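Local coordinates for protein probable zinc protease PqqL (Escherichia coli, PDB 6OFT) that probably acts as a periplasmic zinc-dependent endopeptidase of the M16 family, its first half being the part in this chain, at residues F117-W120 / S121-T125; A148-R151 / T152-R156. All coordinates share one frame; numbering follows the deposited sequence.

Contact 1: F117-W120 / S121-T125; sequences FSEW and SNAAT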
ATOM      1  N   PHE A 117      18.553  17.165  -3.931  1.00 20.72           N
ATOM      2  CA  PHE A 117      17.085  17.132  -4.066  1.00 20.70           C
ATOM      3  C   PHE A 117      16.588  18.256  -4.976  1.00 25.49           C
ATOM      4  O   PHE A 117      15.685  18.036  -5.785  1.00 25.67           O
ATOM      5  CB  PHE A 117      16.372  17.186  -2.700  1.00 21.51           C
ATOM      6  CG  PHE A 117      16.171  15.851  -2.009  1.00 21.82           C
ATOM      7  CD1 PHE A 117      15.289  14.910  -2.522  1.00 23.46           C
ATOM      8  CD2 PHE A 117      16.815  15.565  -0.809  1.00 23.41           C
ATOM      9  CE1 PHE A 117      15.067  13.697  -1.859  1.00 24.50           C
ATOM     10  CE2 PHE A 117      16.585  14.357  -0.142  1.00 26.04           C
ATOM     11  CZ  PHE A 117      15.717  13.429  -0.673  1.00 24.26           C
ATOM     12  N   SER A 118      17.189  19.456  -4.850  1.00 22.48           N
ATOM     13  CA  SER A 118      16.855  20.617  -5.675  1.00 22.52           C
ATOM     14  C   SER A 118      17.059  20.331  -7.190  1.00 25.02           C
ATOM     15  O   SER A 118      16.213  20.701  -8.001  1.00 24.26           O
ATOM     16  CB  SER A 118      17.681  21.819  -5.244  1.00 26.41           C
ATOM     17  OG  SER A 118      17.186  22.994  -5.855  1.00 40.55           O
ATOM     18  N   GLU A 119      18.137  19.616  -7.543  1.00 21.26           N
ATOM     19  CA  GLU A 119      18.453  19.228  -8.913  1.00 21.83           C
ATOM     20  C   GLU A 119      17.638  18.044  -9.407  1.00 25.09           C
ATOM     21  O   GLU A 119      17.378  17.957 -10.598  1.00 22.94           O
ATOM     22  CB  GLU A 119      19.955  18.986  -9.095  1.00 23.52           C
ATOM     23  CG  GLU A 119      20.747  20.237  -8.756  1.00 30.05           C
ATOM     24  CD  GLU A 119      21.795  20.616  -9.774  1.00 41.58           C
ATOM     25  OE1 GLU A 119      22.236  19.737 -10.551  1.00 32.29           O
ATOM     26  OE2 GLU A 119      22.175  21.807  -9.791  1.00 46.70           O
ATOM     27  N   TRP A 120      17.208  17.134  -8.512  1.00 22.74           N
ATOM     28  CA  TRP A 120      16.345  16.048  -8.966  1.00 22.21           C
ATOM     29  C   TRP A 120      14.992  16.663  -9.379  1.00 25.69           C
ATOM     30  O   TRP A 120      14.356  16.172 -10.307  1.00 24.80           O
ATOM     31  CB  TRP A 120      16.136  15.020  -7.844  1.00 20.68           C
ATOM     32  CG  TRP A 120      17.281  14.070  -7.638  1.00 20.99           C
ATOM     33  CD1 TRP A 120      18.284  13.777  -8.519  1.00 24.18           C
ATOM     34  CD2 TRP A 120      17.514  13.263  -6.478  1.00 20.44           C
ATOM     35  NE1 TRP A 120      19.117  12.818  -7.987  1.00 23.45           N
ATOM     36  CE2 TRP A 120      18.656  12.469  -6.741  1.00 23.98           C
ATOM     37  CE3 TRP A 120      16.847  13.108  -5.244  1.00 21.12           C
ATOM     38  CZ2 TRP A 120      19.153  11.545  -5.815  1.00 22.41           C
ATOM     39  CZ3 TRP A 120      17.340  12.187  -4.330  1.00 22.07           C
ATOM     40  CH2 TRP A 120      18.473  11.411  -4.624  1.00 22.42           C
ATOM     41  N   SER A 121      14.580  17.757  -8.690  1.00 22.38           N
ATOM     42  CA  SER A 121      13.327  18.468  -8.930  1.00 22.89           C
ATOM     43  C   SER A 121      13.158  19.056 -10.341  1.00 29.01           C
ATOM     44  O   SER A 121      12.037  19.029 -10.849  1.00 30.10           O
ATOM     45  CB  SER A 121      13.118  19.559  -7.886  1.00 24.90           C
ATOM     46  OG  SER A 121      12.962  18.986  -6.598  1.00 34.47           O
ATOM     47  N   ASN A 122      14.239  19.608 -10.954  1.00 26.52           N
ATOM     48  CA  ASN A 122      14.170  20.258 -12.278  1.00 27.42           C
ATOM     49  C   ASN A 122      15.484  20.274 -13.104  1.00 31.75           C
ATOM     50  O   ASN A 122      15.499  20.891 -14.173  1.00 32.80           O
ATOM     51  CB  ASN A 122      13.650  21.710 -12.113  1.00 28.13           C
ATOM     52  CG  ASN A 122      14.660  22.689 -11.545  1.00 46.62           C
ATOM     53  OD1 ASN A 122      15.662  22.323 -10.907  1.00 34.72           O
ATOM     54  ND2 ASN A 122      14.428  23.966 -11.787  1.00 42.98           N
ATOM     55  N   ALA A 123      16.583  19.657 -12.619  1.00 26.95           N
ATOM     56  CA  ALA A 123      17.860  19.761 -13.341  1.00 26.53           C
ATOM     57  C   ALA A 123      18.489  18.421 -13.778  1.00 29.20           C
ATOM     58  O   ALA A 123      19.679  18.396 -14.107  1.00 28.49           O
ATOM     59  CB  ALA A 123      18.854  20.588 -12.538  1.00 26.98           C
ATOM     60  N   ALA A 124      17.686  17.345 -13.874  1.00 25.68           N
ATOM     61  CA  ALA A 124      18.154  16.042 -14.392  1.00 26.34           C
ATOM     62  C   ALA A 124      18.459  16.242 -15.889  1.00 30.10           C
ATOM     63  O   ALA A 124      17.707  16.953 -16.560  1.00 29.08           O
ATOM     64  CB  ALA A 124      17.082  14.987 -14.219  1.00 26.60           C
ATOM     65  N   THR A 125      19.558  15.651 -16.398  1.00 27.78           N
ATOM     66  CA  THR A 125      20.012  15.905 -17.779  1.00 29.59           C
ATOM     67  C   THR A 125      19.658  14.845 -18.840  1.00 35.51           C
ATOM     68  O   THR A 125      19.637  15.198 -20.026  1.00 36.94           O
ATOM     69  CB  THR A 125      21.528  16.177 -17.817  1.00 36.16           C
ATOM     70  OG1 THR A 125      22.225  15.085 -17.217  1.00 34.77           O
ATOM     71  CG2 THR A 125      21.900  17.490 -17.127  1.00 34.37           C
TER
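S121 and F117 meet through a carbonyl that takes two hydrogen bonds from one residue. The amide N of S121 lies 3.1 Å from F117 O, and the hydroxyl OG of S121 reaches F117 O at 3.0 Å from the opposite face of the carbonyl plane. The hydroxyl can do so because OG stands beside its own backbone N (chi1 -65°), which turns it back along the helix. Two residues on, A123 N donates to E119 O at 2.8 Å, as the chain leaves helix 107-122 and A123 itself is already in loop conformation. A124 N, 3.3 Å from E119 O, is badly angled for a bond and pairs instead with the hydroxyl of Y190. The methyl of A123 packs against E119, 4.0 Å from CB to CB, and the bent E119 chain brings its carboxylate carbon equally close to that methyl. Beyond it the carboxylate is held by T64, T66 and a salt bridge to K65, while the F117 ring meets F201 edge to face. If the S121 hydroxyl were missing, as with an alanine here, F117 O would probably be left with the amide bond alone. The last turn is thus closed by amides and one hydroxyl, while the nearby carboxylate, its charge probably offset by K65, ties the helix end to residues 64-66.

Contact 2: A148-R151 / T152-R156; sequences AKWR and TSQAR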
ATOM      1  N   ALA A 148       7.999 -16.630  -7.708  1.00 45.16           N
ATOM      2  CA  ALA A 148       6.688 -17.225  -7.401  1.00 44.27           C
ATOM      3  C   ALA A 148       5.619 -16.177  -7.016  1.00 45.22           C
ATOM      4  O   ALA A 148       4.514 -16.218  -7.559  1.00 43.79           O
ATOM      5  CB  ALA A 148       6.820 -18.283  -6.315  1.00 45.38           C
ATOM      6  N   LYS A 149       5.966 -15.222  -6.124  1.00 40.64           N
ATOM      7  CA  LYS A 149       5.081 -14.135  -5.677  1.00 39.73           C
ATOM      8  C   LYS A 149       4.613 -13.256  -6.860  1.00 42.49           C
ATOM      9  O   LYS A 149       3.440 -12.870  -6.911  1.00 41.90           O
ATOM     10  CB  LYS A 149       5.773 -13.291  -4.583  1.00 41.92           C
ATOM     11  CG  LYS A 149       4.865 -12.277  -3.888  1.00 52.72           C
ATOM     12  CD  LYS A 149       5.603 -11.529  -2.779  1.00 61.30           C
ATOM     13  CE  LYS A 149       5.198 -10.075  -2.663  1.00 73.11           C
ATOM     14  NZ  LYS A 149       3.850  -9.902  -2.054  1.00 83.35           N
ATOM     15  N   TRP A 150       5.529 -12.970  -7.812  1.00 37.82           N
ATOM     16  CA  TRP A 150       5.237 -12.195  -9.017  1.00 36.84           C
ATOM     17  C   TRP A 150       4.303 -12.976  -9.945  1.00 37.44           C
ATOM     18  O   TRP A 150       3.348 -12.402 -10.455  1.00 36.88           O
ATOM     19  CB  TRP A 150       6.529 -11.815  -9.765  1.00 35.92           C
ATOM     20  CG  TRP A 150       6.289 -10.953 -10.973  1.00 37.03           C
ATOM     21  CD1 TRP A 150       6.087  -9.603 -10.991  1.00 39.66           C
ATOM     22  CD2 TRP A 150       6.185 -11.393 -12.336  1.00 37.21           C
ATOM     23  NE1 TRP A 150       5.862  -9.175 -12.281  1.00 39.77           N
ATOM     24  CE2 TRP A 150       5.925 -10.251 -13.127  1.00 41.30           C
ATOM     25  CE3 TRP A 150       6.258 -12.648 -12.963  1.00 39.07           C
ATOM     26  CZ2 TRP A 150       5.783 -10.322 -14.519  1.00 41.10           C
ATOM     27  CZ3 TRP A 150       6.095 -12.721 -14.339  1.00 41.18           C
ATOM     28  CH2 TRP A 150       5.864 -11.568 -15.103  1.00 41.72           C
ATOM     29  N   ARG A 151       4.590 -14.268 -10.177  1.00 32.89           N
ATOM     30  CA  ARG A 151       3.778 -15.141 -11.028  1.00 32.87           C
ATOM     31  C   ARG A 151       2.361 -15.303 -10.456  1.00 34.79           C
ATOM     32  O   ARG A 151       1.400 -15.317 -11.230  1.00 34.12           O
ATOM     33  CB  ARG A 151       4.440 -16.513 -11.215  1.00 34.55           C
ATOM     34  CG  ARG A 151       5.737 -16.474 -12.019  1.00 41.40           C
ATOM     35  CD  ARG A 151       6.201 -17.862 -12.412  1.00 41.50           C
ATOM     36  NE  ARG A 151       6.456 -18.726 -11.255  1.00 45.46           N
ATOM     37  CZ  ARG A 151       7.644 -18.895 -10.680  1.00 58.64           C
ATOM     38  NH1 ARG A 151       8.708 -18.245 -11.134  1.00 43.28           N
ATOM     39  NH2 ARG A 151       7.776 -19.719  -9.649  1.00 47.40           N
ATOM     40  N   THR A 152       2.241 -15.394  -9.103  1.00 30.97           N
ATOM     41  CA  THR A 152       0.963 -15.491  -8.386  1.00 30.16           C
ATOM     42  C   THR A 152       0.188 -14.183  -8.589  1.00 33.12           C
ATOM     43  O   THR A 152      -0.976 -14.241  -8.993  1.00 32.38           O
ATOM     44  CB  THR A 152       1.174 -15.859  -6.901  1.00 36.49           C
ATOM     45  OG1 THR A 152       1.967 -17.042  -6.807  1.00 32.84           O
ATOM     46  CG2 THR A 152      -0.138 -16.073  -6.161  1.00 33.41           C
ATOM     47  N   SER A 153       0.850 -13.007  -8.355  1.00 29.05           N
ATOM     48  CA  SER A 153       0.273 -11.678  -8.586  1.00 28.49           C
ATOM     49  C   SER A 153      -0.171 -11.499 -10.034  1.00 31.08           C
ATOM     50  O   SER A 153      -1.255 -10.965 -10.262  1.00 30.43           O
ATOM     51  CB  SER A 153       1.256 -10.570  -8.213  1.00 32.08           C
ATOM     52  OG  SER A 153       1.375 -10.453  -6.808  1.00 39.26           O
ATOM     53  N   GLN A 154       0.642 -11.962 -11.011  1.00 28.71           N
ATOM     54  CA  GLN A 154       0.285 -11.900 -12.436  1.00 28.77           C
ATOM     55  C   GLN A 154      -0.973 -12.716 -12.750  1.00 31.52           C
ATOM     56  O   GLN A 154      -1.823 -12.246 -13.511  1.00 30.76           O
ATOM     57  CB  GLN A 154       1.436 -12.382 -13.337  1.00 31.11           C
ATOM     58  CG  GLN A 154       2.611 -11.417 -13.446  1.00 40.85           C
ATOM     59  CD  GLN A 154       2.259 -10.034 -13.933  1.00 51.73           C
ATOM     60  OE1 GLN A 154       2.409  -9.048 -13.210  1.00 50.17           O
ATOM     61  NE2 GLN A 154       1.789  -9.929 -15.164  1.00 38.64           N
ATOM     62  N   ALA A 155      -1.079 -13.940 -12.177  1.00 27.63           N
ATOM     63  CA  ALA A 155      -2.233 -14.838 -12.360  1.00 27.58           C
ATOM     64  C   ALA A 155      -3.519 -14.275 -11.719  1.00 29.28           C
ATOM     65  O   ALA A 155      -4.599 -14.416 -12.295  1.00 27.63           O
ATOM     66  CB  ALA A 155      -1.931 -16.220 -11.795  1.00 28.61           C
ATOM     67  N   ARG A 156      -3.396 -13.653 -10.524  1.00 25.52           N
ATOM     68  CA  ARG A 156      -4.508 -13.045  -9.776  1.00 23.83           C
ATOM     69  C   ARG A 156      -4.968 -11.733 -10.406  1.00 26.79           C
ATOM     70  O   ARG A 156      -6.142 -11.363 -10.283  1.00 24.70           O
ATOM     71  CB  ARG A 156      -4.051 -12.776  -8.331  1.00 23.05           C
ATOM     72  CG  ARG A 156      -5.161 -12.336  -7.361  1.00 24.51           C
ATOM     73  CD  ARG A 156      -4.680 -12.234  -5.929  1.00 23.26           C
ATOM     74  NE  ARG A 156      -4.385 -13.558  -5.376  1.00 27.30           N
ATOM     75  CZ  ARG A 156      -3.235 -13.896  -4.805  1.00 38.45           C
ATOM     76  NH1 ARG A 156      -2.260 -13.006  -4.680  1.00 29.61           N
ATOM     77  NH2 ARG A 156      -3.053 -15.127  -4.349  1.00 27.52           N
TER
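A148 to A155 form a continuous alpha-helical run, the amides of T152, S153, Q154 and A155 each bonded to the carbonyl four residues back, as in Q154 N to W150 O at 2.8 Å. The hydroxyl of T152 adds a second bond to the first of these carbonyls: OG1 lies 2.8 Å from A148 O, above the carbonyl plane rather than on a lone pair, and also meets the side-chain amide of N252. The main side-chain contact joins W150 and Q154. With CG anti to the backbone N (chi1 -177°), the indole of W150 presents a face to Q154, whose CG sits over the centre of the six-membered ring, 3.4 Å from its centroid and 9° off the normal, a CH-pi contact. A bend at chi2 then lays the Q154 amide almost flat over the ring system, the planes 14° apart, with CD 3.6 Å from W150 CZ2. The loop residue E170 touches both side chains. R151 folds back so that a face of its guanidinium lies over A148 N, and makes salt bridges with D249 and E251, while T152 and A155 pack on I247 of strand 242-248. This is an i to i+4 CH-pi and amide-over-ring pair on the first turns of helix 148-160, which also rests against the five-stranded sheet.

The two contacts come in series along the chain, and both belong to the insulinase-type M16 part of the protein. Their centres are 36 Å apart and their nearest atoms about 25 Å, so neither touches the other. Contact 1 closes helix 107-122, which packs on strands of the six-stranded sheet; contact 2 opens helix 148-160, which leans on the five-stranded one. The predicted zinc site lies nearby, though neither contact touches it: the W120 side chain is about 9 Å from that of E57, the predicted proton acceptor, and about 10 Å from that of H58, while the W150 side chain is about 11 Å from that of H54. Neither contact includes the predicted ligands H54, H58 and E134.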